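Local coordinates for uncharacterized protein (Staphylococcus aureus subsp. aureus Mu50, PDB 4EBG), which is of unknown function but is a secreted protein of the DUF4467 family with a cystatin-like fold, packed here as two copies, at residues E12-N17 with T29-E34; E34-H39 with I49-Y54; V40-K45 with K85-D90. One frame throughout, in Å; residues are numbered along the deposited sequence. Where two conformers were deposited one is given.

How the contacts relate
The three contacts run from helix 3-23 onto the antiparallel sheet and along strand 37-41 to the turn at its end. Contact 1 holds the loop after the helix against the helix, and contact 2 pairs the first two strands that follow. Their centres lie about 9 Å apart and they touch directly: Ile-31 CG2 packs on Ile-51 CG2 at 3.6 Å. Contact 3 sits at the far end of strand 37-41, its centre about 16 Å from that of contact 2, the two meeting where His-39 CD2 lies 4.0 Å from Ala-89 CB. Contacts 1 and 3, centres about 21 Å apart, lie on opposite sides of the chain's centre. A phosphate ion, probably from the crystallisation liquor, binds at contact 1.

Contact 1 of 3, residues E12-N17 with T29-E34; sequences EQNQMN and TDIKQE. With PO4 (phosphate ion), chain D.
Asn-17, on the helix, and Thr-29, in the loop that follows it, are the closest CA pair of the two segments at 5.5 Å; from there the loop runs back beside the helix, becoming extended at Ile-31 and Lys-32. One helix turn earlier, Asn-14 grips the backbone of Ile-31 with both ends of its amide. Its OD1 accepts from Ile-31 N at 2.9 Å, in the carbonyl plane and on a lone pair, while ND2 donates to Ile-31 O at 3.0 Å in a nearly straight bond (173°). Chi1 (-83°) sets CG anti to the carbonyl carbon and chi2 (-56°) turns the amide to meet N and O of one residue, as a paired strand residue would. A water bridges Asn-14 O and Thr-29 O, donating to both. The helix and the loop returning along it belong to the cystatin-like fold, in which a long helix packs over an antiparallel sheet. Ile-31 CG1 lies 3.6 Å from Asn-17 ND2, the side chains crossing at about a right angle. Gln-13 NE2 donates to Asn-17 OD1 at 2.9 Å, while Asn-17 ND2 bonds to Lys-28 O. On the outer side, Lys-32 NZ bonds to Asp-30 O and, at 2.6 Å, to phosphate O3, and forms a salt bridge with Asp-30 OD2 at 3.4 Å. Lys-28 also binds both Asp-30 and the phosphate.

Contact 2 of 3, residues E34-H39 with I49-Y54; sequences EDSNTH and IGIQLY
Asn-37 and Gly-50 form an antiparallel hydrogen-bonded pair: Asn-37 N donates to Gly-50 O at 2.9 Å, and Gly-50 N donates in turn to Asn-37 O at 2.8 Å. The same Asn-37 O also receives a CA-H...O contact from Ile-49 CA at 3.2 Å. Thr-38 and Ile-49 make the adjoining non-hydrogen-bonded pair, their side chains side by side and pointing the same way. Chi1 of Ile-49 (65°) puts CG1 between the backbone N and the carbonyl carbon, leaving CG2 as the branch nearest Thr-38, 4.1 Å from its OG1. Just before the strand, Ser-36 CB lies 3.2 Å from Gly-50 O, and its OG comes to 3.8 Å from Ile-51 CG2. A water donates to Ser-36 OG and accepts from the backbone N of Gln-52, the centre of an inverse gamma turn.

Further out, Lys-32 O bonds to Ser-36 OG and Tyr-10 OH to Thr-38 OG1. On the other face, Asn-37 OD1 meets Val-96 N and ND2 meets Tyr-62 OH. This hairpin lies inside the sheet, flanked by strand 91-94 beside 37-41 and strand 60-68 beside 46-52, while Thr-38 and Ile-49 face helix 3-23.

Contact 3 of 3, residues V40-K45 with K85-D90; sequences VYKDGK and KDHKAD
Tyr-41 and Ala-89 approach to 4.9 Å between CA atoms where the chain leaving helix 80-86 runs beside the end of strand 37-41, and Asp-90 N donates to Val-40 O at 2.7 Å. The ring of Tyr-41 is the chief apolar surface. Its CE1 meets Ala-89 CB at 3.6 Å, and CD1 stands equally far from His-87 CB, the tyrosine and histidine side chains crossing at about a right angle. His-87 O approaches the ring at its edge, near the ring plane, 3.5 Å from CE1. A water lying in the ring plane joins Tyr-41 OH to His-87 O, and a second links Lys-42 N to Lys-88 O, so two carbonyls of the incoming chain are reached through water, one by the Tyr-41 hydroxyl and one by a backbone N.

Residues 42-45 form the turn of the hairpin joining strands 37-41 and 46-52, met by the connection that leads from helix 80-86 into the edge strand 91-94 of the cystatin-like sheet. Asp-90 reaches into the turn with CG anti to its carbonyl carbon (chi1 -55°), and its OD2 accepts from Asp-43 N at 2.8 Å, the donor standing above the carboxylate plane. Gly-44 follows with a positive phi (106°), and its N bonds to Tyr-41 O within the turn. Lys-42 extends along its whole chain beyond CG to bring CE to 3.8 Å from His-87 CD2. The imidazole is held by ND1 bonding to Tyr-83 O and stacks on the Tyr-83 ring, which also meets Tyr-41 edge-to-face; Asp-43 OD1 bonds to Tyr-2 OH.

Contact 1 of 3, residues E12-N17 with T29-E34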
loop_
_atom_site.group_PDB
_atom_site.type_symbol
_atom_site.label_atom_id
_atom_site.label_comp_id
_atom_site.label_asym_id
_atom_site.label_seq_id
_atom_site.Cartn_x
_atom_site.Cartn_y
_atom_site.Cartn_z
ATOM N N GLU B 12 -1.317 -5.409 11.902
ATOM C CA GLU B 12 -1.623 -5.669 10.516
ATOM C C GLU B 12 -1.717 -4.331 9.758
ATOM O O GLU B 12 -1.224 -4.231 8.649
ATOM C CB GLU B 12 -2.917 -6.476 10.400
ATOM C CG GLU B 12 -3.280 -6.827 9.003
ATOM C CD GLU B 12 -2.344 -7.802 8.338
ATOM O OE1 GLU B 12 -1.558 -8.482 9.033
ATOM O OE2 GLU B 12 -2.442 -7.900 7.089
ATOM N N GLN B 13 -2.376 -3.333 10.341
ATOM C CA GLN B 13 -2.492 -2.070 9.688
ATOM C C GLN B 13 -1.116 -1.496 9.408
ATOM O O GLN B 13 -0.844 -0.954 8.318
ATOM C CB GLN B 13 -3.286 -1.071 10.536
ATOM C CG GLN B 13 -3.543 0.272 9.790
ATOM C CD GLN B 13 -4.547 0.171 8.707
ATOM O OE1 GLN B 13 -5.624 -0.321 8.958
ATOM N NE2 GLN B 13 -4.251 0.673 7.512
ATOM N N ASN B 14 -0.231 -1.538 10.393
ATOM C CA ASN B 14 1.110 -0.996 10.186
ATOM C C ASN B 14 1.899 -1.787 9.124
ATOM O O ASN B 14 2.640 -1.186 8.354
ATOM C CB ASN B 14 1.853 -0.919 11.515
ATOM C CG ASN B 14 1.506 0.325 12.279
ATOM O OD1 ASN B 14 1.665 1.405 11.760
ATOM N ND2 ASN B 14 1.020 0.197 13.509
ATOM N N GLN B 15 1.758 -3.108 9.113
ATOM C CA GLN B 15 2.434 -3.937 8.127
ATOM C C GLN B 15 1.974 -3.548 6.746
ATOM O O GLN B 15 2.785 -3.382 5.820
ATOM C CB GLN B 15 2.179 -5.420 8.395
ATOM C CG GLN B 15 2.982 -5.984 9.567
ATOM C CD GLN B 15 2.630 -7.416 9.882
ATOM O OE1 GLN B 15 1.480 -7.819 9.768
ATOM N NE2 GLN B 15 3.616 -8.185 10.298
HETATM N N MSE B 16 0.664 -3.441 6.541
HETATM C CA MSE B 16 0.162 -3.040 5.227
HETATM C C MSE B 16 0.564 -1.628 4.853
HETATM O O MSE B 16 0.929 -1.360 3.740
HETATM C CB MSE B 16 -1.360 -3.181 5.188
HETATM C CG MSE B 16 -1.819 -4.646 5.252
HETATM SE SE MSE B 16 -3.695 -4.845 4.934
HETATM C CE MSE B 16 -4.218 -3.889 6.443
ATOM N N ASN B 17 0.534 -0.713 5.833
ATOM C CA ASN B 17 0.902 0.676 5.516
ATOM C C ASN B 17 2.376 0.753 5.139
ATOM O O ASN B 17 2.727 1.564 4.302
ATOM C CB ASN B 17 0.641 1.638 6.685
ATOM C CG ASN B 17 -0.812 1.988 6.872
ATOM O OD1 ASN B 17 -1.727 1.348 6.345
ATOM N ND2 ASN B 17 -1.032 3.056 7.645
ATOM N N THR B 29 3.388 5.230 8.618
ATOM C CA THR B 29 3.802 3.862 8.983
ATOM C C THR B 29 4.026 3.554 10.465
ATOM O O THR B 29 4.480 2.471 10.818
ATOM C CB THR B 29 5.032 3.463 8.171
ATOM O OG1 THR B 29 6.103 4.313 8.561
ATOM C CG2 THR B 29 4.776 3.625 6.658
ATOM N N ASP B 30 3.644 4.500 11.310
ATOM C CA ASP B 30 3.779 4.426 12.767
ATOM C C ASP B 30 2.451 4.767 13.409
ATOM O O ASP B 30 2.325 5.701 14.224
ATOM C CB ASP B 30 4.940 5.294 13.302
ATOM C CG ASP B 30 4.817 6.753 12.985
ATOM O OD1 ASP B 30 4.121 7.186 12.025
ATOM O OD2 ASP B 30 5.495 7.524 13.730
ATOM N N ILE B 31 1.440 3.985 13.049
ATOM C CA ILE B 31 0.089 4.186 13.522
ATOM C C ILE B 31 0.030 3.680 14.969
ATOM O O ILE B 31 0.439 2.545 15.239
ATOM C CB ILE B 31 -0.951 3.444 12.659
ATOM C CG1 ILE B 31 -0.859 3.846 11.167
ATOM C CG2 ILE B 31 -2.354 3.624 13.216
ATOM C CD1 ILE B 31 -1.107 5.314 10.890
ATOM N N LYS B 32 -0.530 4.513 15.839
ATOM C CA LYS B 32 -0.628 4.177 17.266
ATOM C C LYS B 32 -2.082 4.239 17.733
ATOM O O LYS B 32 -2.778 5.175 17.451
ATOM C CB LYS B 32 0.211 5.154 18.073
ATOM C CG LYS B 32 1.711 5.115 17.752
ATOM C CD LYS B 32 2.488 6.268 18.329
ATOM C CE LYS B 32 2.397 7.579 17.538
ATOM N NZ LYS B 32 3.179 7.584 16.235
ATOM N N GLN B 33 -2.462 3.238 18.518
ATOM C CA GLN B 33 -3.816 3.164 19.061
ATOM C C GLN B 33 -4.194 4.438 19.834
ATOM O O GLN B 33 -5.321 4.902 19.760
ATOM C CB GLN B 33 -3.956 1.916 19.921
ATOM C CG GLN B 33 -5.327 1.747 20.549
ATOM C CD GLN B 33 -5.420 0.447 21.344
ATOM O OE1 GLN B 33 -4.612 -0.429 21.169
ATOM N NE2 GLN B 33 -6.455 0.322 22.189
ATOM N N GLU B 34 -3.268 4.984 20.617
ATOM C CA GLU B 34 -3.567 6.127 21.476
ATOM C C GLU B 34 -3.752 7.439 20.697
ATOM O O GLU B 34 -4.213 8.396 21.242
ATOM C CB GLU B 34 -2.500 6.330 22.542
ATOM C CG GLU B 34 -1.147 6.806 21.999
ATOM C CD GLU B 34 -0.146 5.683 21.725
ATOM O OE1 GLU B 34 -0.596 4.503 21.500
ATOM O OE2 GLU B 34 1.101 5.992 21.739
HETATM P P PO4 D . 3.234 11.330 15.579
HETATM O O1 PO4 D . 2.153 12.338 15.180
HETATM O O2 PO4 D . 3.390 11.541 17.033
HETATM O O3 PO4 D . 2.717 9.955 15.189
HETATM O O4 PO4 D . 4.499 11.742 14.778
HETATM O O HOH W 1 4.985 0.034 9.714
#

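Contact 2 of 3, residues E34-H39 with I49-Y54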
loop_
_atom_site.group_PDB
_atom_site.type_symbol
_atom_site.label_atom_id
_atom_site.label_comp_id
_atom_site.label_asym_id
_atom_site.label_seq_id
_atom_site.Cartn_x
_atom_site.Cartn_y
_atom_site.Cartn_z
ATOM N N GLU B 34 -3.268 4.984 20.617
ATOM C CA GLU B 34 -3.567 6.127 21.476
ATOM C C GLU B 34 -3.752 7.439 20.697
ATOM O O GLU B 34 -4.213 8.396 21.242
ATOM C CB GLU B 34 -2.500 6.330 22.542
ATOM C CG GLU B 34 -1.147 6.806 21.999
ATOM C CD GLU B 34 -0.146 5.683 21.725
ATOM O OE1 GLU B 34 -0.596 4.503 21.500
ATOM O OE2 GLU B 34 1.101 5.992 21.739
ATOM N N ASP B 35 -3.454 7.437 19.411
ATOM C CA ASP B 35 -3.698 8.561 18.517
ATOM C C ASP B 35 -4.803 8.247 17.503
ATOM O O ASP B 35 -4.980 8.974 16.504
ATOM C CB ASP B 35 -2.425 8.930 17.776
ATOM C CG ASP B 35 -1.335 9.459 18.680
ATOM O OD1 ASP B 35 -1.651 9.989 19.771
ATOM O OD2 ASP B 35 -0.169 9.349 18.282
ATOM N N SER B 36 -5.534 7.155 17.733
ATOM C CA SER B 36 -6.501 6.641 16.774
ATOM C C SER B 36 -7.843 6.451 17.494
ATOM O O SER B 36 -7.935 6.651 18.730
ATOM C CB SER B 36 -5.992 5.340 16.200
ATOM O OG SER B 36 -4.727 5.511 15.547
ATOM N N ASN B 37 -8.853 6.052 16.741
ATOM C CA ASN B 37 -10.131 5.643 17.265
ATOM C C ASN B 37 -10.311 4.164 17.043
ATOM O O ASN B 37 -10.044 3.649 15.964
ATOM C CB ASN B 37 -11.235 6.440 16.607
ATOM C CG ASN B 37 -11.169 7.893 16.959
ATOM O OD1 ASN B 37 -10.678 8.254 18.048
ATOM N ND2 ASN B 37 -11.702 8.738 16.077
ATOM N N THR B 38 -10.753 3.412 18.065
ATOM C CA THR B 38 -10.983 1.999 18.019
ATOM C C THR B 38 -12.334 1.648 18.598
ATOM O O THR B 38 -12.687 2.123 19.693
ATOM C CB THR B 38 -9.883 1.216 18.787
ATOM O OG1 THR B 38 -8.606 1.670 18.367
ATOM C CG2 THR B 38 -10.014 -0.257 18.621
ATOM N N HIS B 39 -13.105 0.839 17.886
ATOM C CA HIS B 39 -14.353 0.295 18.369
ATOM C C HIS B 39 -14.410 -1.197 18.103
ATOM O O HIS B 39 -14.032 -1.652 17.015
ATOM C CB HIS B 39 -15.563 0.950 17.717
ATOM C CG HIS B 39 -15.761 2.381 18.117
ATOM N ND1 HIS B 39 -15.082 3.415 17.529
ATOM C CD2 HIS B 39 -16.556 2.941 19.069
ATOM C CE1 HIS B 39 -15.453 4.558 18.089
ATOM N NE2 HIS B 39 -16.374 4.303 18.998
ATOM N N ILE B 49 -11.232 0.645 13.110
ATOM C CA ILE B 49 -10.277 1.628 13.509
ATOM C C ILE B 49 -10.348 2.833 12.605
ATOM O O ILE B 49 -10.620 2.710 11.427
ATOM C CB ILE B 49 -8.828 1.082 13.620
ATOM C CG1 ILE B 49 -8.300 0.655 12.263
ATOM C CG2 ILE B 49 -8.797 -0.040 14.677
ATOM C CD1 ILE B 49 -6.810 0.202 12.320
ATOM N N GLY B 50 -10.060 3.990 13.172
ATOM C CA GLY B 50 -9.934 5.237 12.462
ATOM C C GLY B 50 -8.534 5.770 12.739
ATOM O O GLY B 50 -8.167 5.990 13.878
ATOM N N ILE B 51 -7.777 6.044 11.669
ATOM C CA ILE B 51 -6.379 6.326 11.809
ATOM C C ILE B 51 -5.967 7.486 10.915
ATOM O O ILE B 51 -6.615 7.792 9.914
ATOM C CB ILE B 51 -5.521 5.071 11.447
ATOM C CG1 ILE B 51 -5.592 4.719 9.968
ATOM C CG2 ILE B 51 -5.852 3.895 12.328
ATOM C CD1 ILE B 51 -4.592 3.754 9.465
ATOM N N GLN B 52 -4.839 8.076 11.261
ATOM C CA GLN B 52 -4.205 9.084 10.404
ATOM C C GLN B 52 -3.410 8.381 9.301
ATOM O O GLN B 52 -2.259 8.042 9.450
ATOM C CB GLN B 52 -3.278 10.008 11.194
ATOM C CG GLN B 52 -2.756 11.172 10.335
ATOM C CD GLN B 52 -1.575 11.906 10.972
ATOM O OE1 GLN B 52 -1.186 11.687 12.128
ATOM N NE2 GLN B 52 -0.963 12.723 10.197
ATOM N N LEU B 53 -4.068 8.073 8.184
ATOM C CA LEU B 53 -3.480 7.242 7.141
ATOM C C LEU B 53 -2.328 7.945 6.454
ATOM O O LEU B 53 -1.411 7.291 6.007
ATOM C CB LEU B 53 -4.566 6.888 6.130
ATOM C CG LEU B 53 -4.190 6.061 4.917
ATOM C CD1 LEU B 53 -3.577 4.672 5.342
ATOM C CD2 LEU B 53 -5.438 5.865 4.026
ATOM N N TYR B 54 -2.429 9.256 6.322
ATOM C CA TYR B 54 -1.432 10.042 5.611
ATOM C C TYR B 54 -0.648 10.932 6.538
ATOM O O TYR B 54 -1.207 11.606 7.394
ATOM C CB TYR B 54 -2.107 10.837 4.528
ATOM C CG TYR B 54 -2.856 10.014 3.526
ATOM C CD1 TYR B 54 -2.175 9.321 2.531
ATOM C CD2 TYR B 54 -4.244 9.924 3.567
ATOM C CE1 TYR B 54 -2.875 8.585 1.590
ATOM C CE2 TYR B 54 -4.948 9.190 2.643
ATOM C CZ TYR B 54 -4.252 8.507 1.668
ATOM O OH TYR B 54 -4.970 7.768 0.759
HETATM O O HOH W 2 -3.853 7.565 13.918
#

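Contact 3 of 3, residues V40-K45 with K85-D90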
loop_
_atom_site.group_PDB
_atom_site.type_symbol
_atom_site.label_atom_id
_atom_site.label_comp_id
_atom_site.label_asym_id
_atom_site.label_seq_id
_atom_site.Cartn_x
_atom_site.Cartn_y
_atom_site.Cartn_z
ATOM N N VAL B 40 -14.873 -1.983 19.073
ATOM C CA VAL B 40 -15.054 -3.417 18.943
ATOM C C VAL B 40 -16.543 -3.739 18.945
ATOM O O VAL B 40 -17.317 -3.168 19.747
ATOM C CB VAL B 40 -14.357 -4.188 20.090
ATOM C CG1 VAL B 40 -14.590 -5.684 19.997
ATOM C CG2 VAL B 40 -12.884 -3.832 20.150
ATOM N N TYR B 41 -16.936 -4.670 18.068
ATOM C CA TYR B 41 -18.303 -5.103 17.905
ATOM C C TYR B 41 -18.374 -6.603 17.955
ATOM O O TYR B 41 -17.404 -7.306 17.708
ATOM C CB TYR B 41 -18.900 -4.592 16.586
ATOM C CG TYR B 41 -18.813 -3.120 16.457
ATOM C CD1 TYR B 41 -19.833 -2.307 16.972
ATOM C CD2 TYR B 41 -17.707 -2.482 15.874
ATOM C CE1 TYR B 41 -19.752 -0.879 16.909
ATOM C CE2 TYR B 41 -17.657 -1.106 15.812
ATOM C CZ TYR B 41 -18.645 -0.304 16.362
ATOM O OH TYR B 41 -18.520 1.063 16.307
ATOM N N LYS B 42 -19.597 -7.067 18.158
ATOM C CA LYS B 42 -19.941 -8.496 18.090
ATOM C C LYS B 42 -18.967 -9.334 18.897
ATOM O O LYS B 42 -18.479 -10.362 18.472
ATOM C CB LYS B 42 -20.153 -8.932 16.620
ATOM C CG LYS B 42 -21.482 -8.323 16.036
ATOM C CD LYS B 42 -21.886 -8.837 14.691
ATOM C CE LYS B 42 -23.024 -8.046 14.095
ATOM N NZ LYS B 42 -23.488 -8.665 12.798
ATOM N N ASP B 43 -18.694 -8.814 20.104
ATOM C CA ASP B 43 -17.844 -9.426 21.120
ATOM C C ASP B 43 -16.494 -9.830 20.577
ATOM O O ASP B 43 -15.922 -10.836 20.986
ATOM C CB ASP B 43 -18.560 -10.587 21.823
ATOM C CG ASP B 43 -17.956 -10.932 23.195
ATOM O OD1 ASP B 43 -17.251 -10.131 23.878
ATOM O OD2 ASP B 43 -18.219 -12.049 23.634
ATOM N N GLY B 44 -15.948 -8.973 19.714
ATOM C CA GLY B 44 -14.614 -9.142 19.199
ATOM C C GLY B 44 -14.526 -9.620 17.761
ATOM O O GLY B 44 -13.423 -9.699 17.244
ATOM N N LYS B 45 -15.638 -9.896 17.104
ATOM C CA LYS B 45 -15.602 -10.463 15.772
ATOM C C LYS B 45 -15.259 -9.380 14.740
ATOM O O LYS B 45 -14.662 -9.685 13.720
ATOM C CB LYS B 45 -16.923 -11.142 15.395
ATOM C CG LYS B 45 -17.160 -12.450 16.078
ATOM C CD LYS B 45 -18.220 -13.261 15.360
ATOM C CE LYS B 45 -19.568 -12.599 15.383
ATOM N NZ LYS B 45 -20.668 -13.623 15.428
ATOM N N LYS B 85 -22.334 3.151 12.796
ATOM C CA LYS B 85 -23.672 3.754 12.922
ATOM C C LYS B 85 -24.714 2.759 13.379
ATOM O O LYS B 85 -25.624 3.048 14.138
ATOM C CB LYS B 85 -24.060 4.396 11.552
ATOM C CG LYS B 85 -25.475 4.914 11.537
ATOM C CD LYS B 85 -25.768 5.648 10.249
ATOM C CE LYS B 85 -25.715 4.815 9.016
ATOM N NZ LYS B 85 -26.827 3.835 8.908
ATOM N N ASP B 86 -24.572 1.575 12.816
ATOM C CA ASP B 86 -25.615 0.555 12.859
ATOM C C ASP B 86 -25.497 -0.411 14.004
ATOM O O ASP B 86 -26.424 -1.195 14.212
ATOM C CB ASP B 86 -25.647 -0.229 11.551
ATOM C CG ASP B 86 -26.203 0.543 10.404
ATOM O OD1 ASP B 86 -26.616 1.711 10.586
ATOM O OD2 ASP B 86 -26.207 -0.024 9.278
ATOM N N HIS B 87 -24.378 -0.399 14.754
ATOM C CA HIS B 87 -24.142 -1.406 15.809
ATOM C C HIS B 87 -23.711 -0.743 17.113
ATOM O O HIS B 87 -23.069 0.309 17.072
ATOM C CB HIS B 87 -23.048 -2.389 15.372
ATOM C CG HIS B 87 -23.354 -3.160 14.121
ATOM N ND1 HIS B 87 -23.081 -2.661 12.874
ATOM C CD2 HIS B 87 -23.937 -4.357 13.926
ATOM C CE1 HIS B 87 -23.476 -3.523 11.963
ATOM N NE2 HIS B 87 -23.981 -4.562 12.578
ATOM N N LYS B 88 -23.971 -1.427 18.217
ATOM C CA LYS B 88 -23.579 -1.001 19.528
ATOM C C LYS B 88 -22.218 -1.620 19.859
ATOM O O LYS B 88 -22.039 -2.815 19.835
ATOM C CB LYS B 88 -24.609 -1.420 20.592
ATOM C CG LYS B 88 -24.268 -0.923 22.001
ATOM C CD LYS B 88 -25.410 -1.155 22.992
ATOM C CE LYS B 88 -25.346 -2.543 23.583
ATOM N NZ LYS B 88 -26.606 -2.984 24.233
ATOM N N ALA B 89 -21.235 -0.784 20.177
ATOM C CA ALA B 89 -19.890 -1.224 20.470
ATOM C C ALA B 89 -19.827 -1.873 21.835
ATOM O O ALA B 89 -20.507 -1.478 22.780
ATOM C CB ALA B 89 -18.907 -0.088 20.370
ATOM N N ASP B 90 -18.943 -2.853 21.904
ATOM C CA ASP B 90 -18.548 -3.448 23.169
ATOM C C ASP B 90 -17.364 -2.759 23.866
ATOM O O ASP B 90 -17.075 -3.000 25.022
ATOM C CB ASP B 90 -18.100 -4.896 22.950
ATOM C CG ASP B 90 -19.124 -5.717 22.270
ATOM O OD1 ASP B 90 -20.248 -5.826 22.810
ATOM O OD2 ASP B 90 -18.817 -6.228 21.185
HETATM O O HOH W 3 -20.631 2.354 17.230
HETATM O O HOH W 4 -21.837 -5.256 18.619
#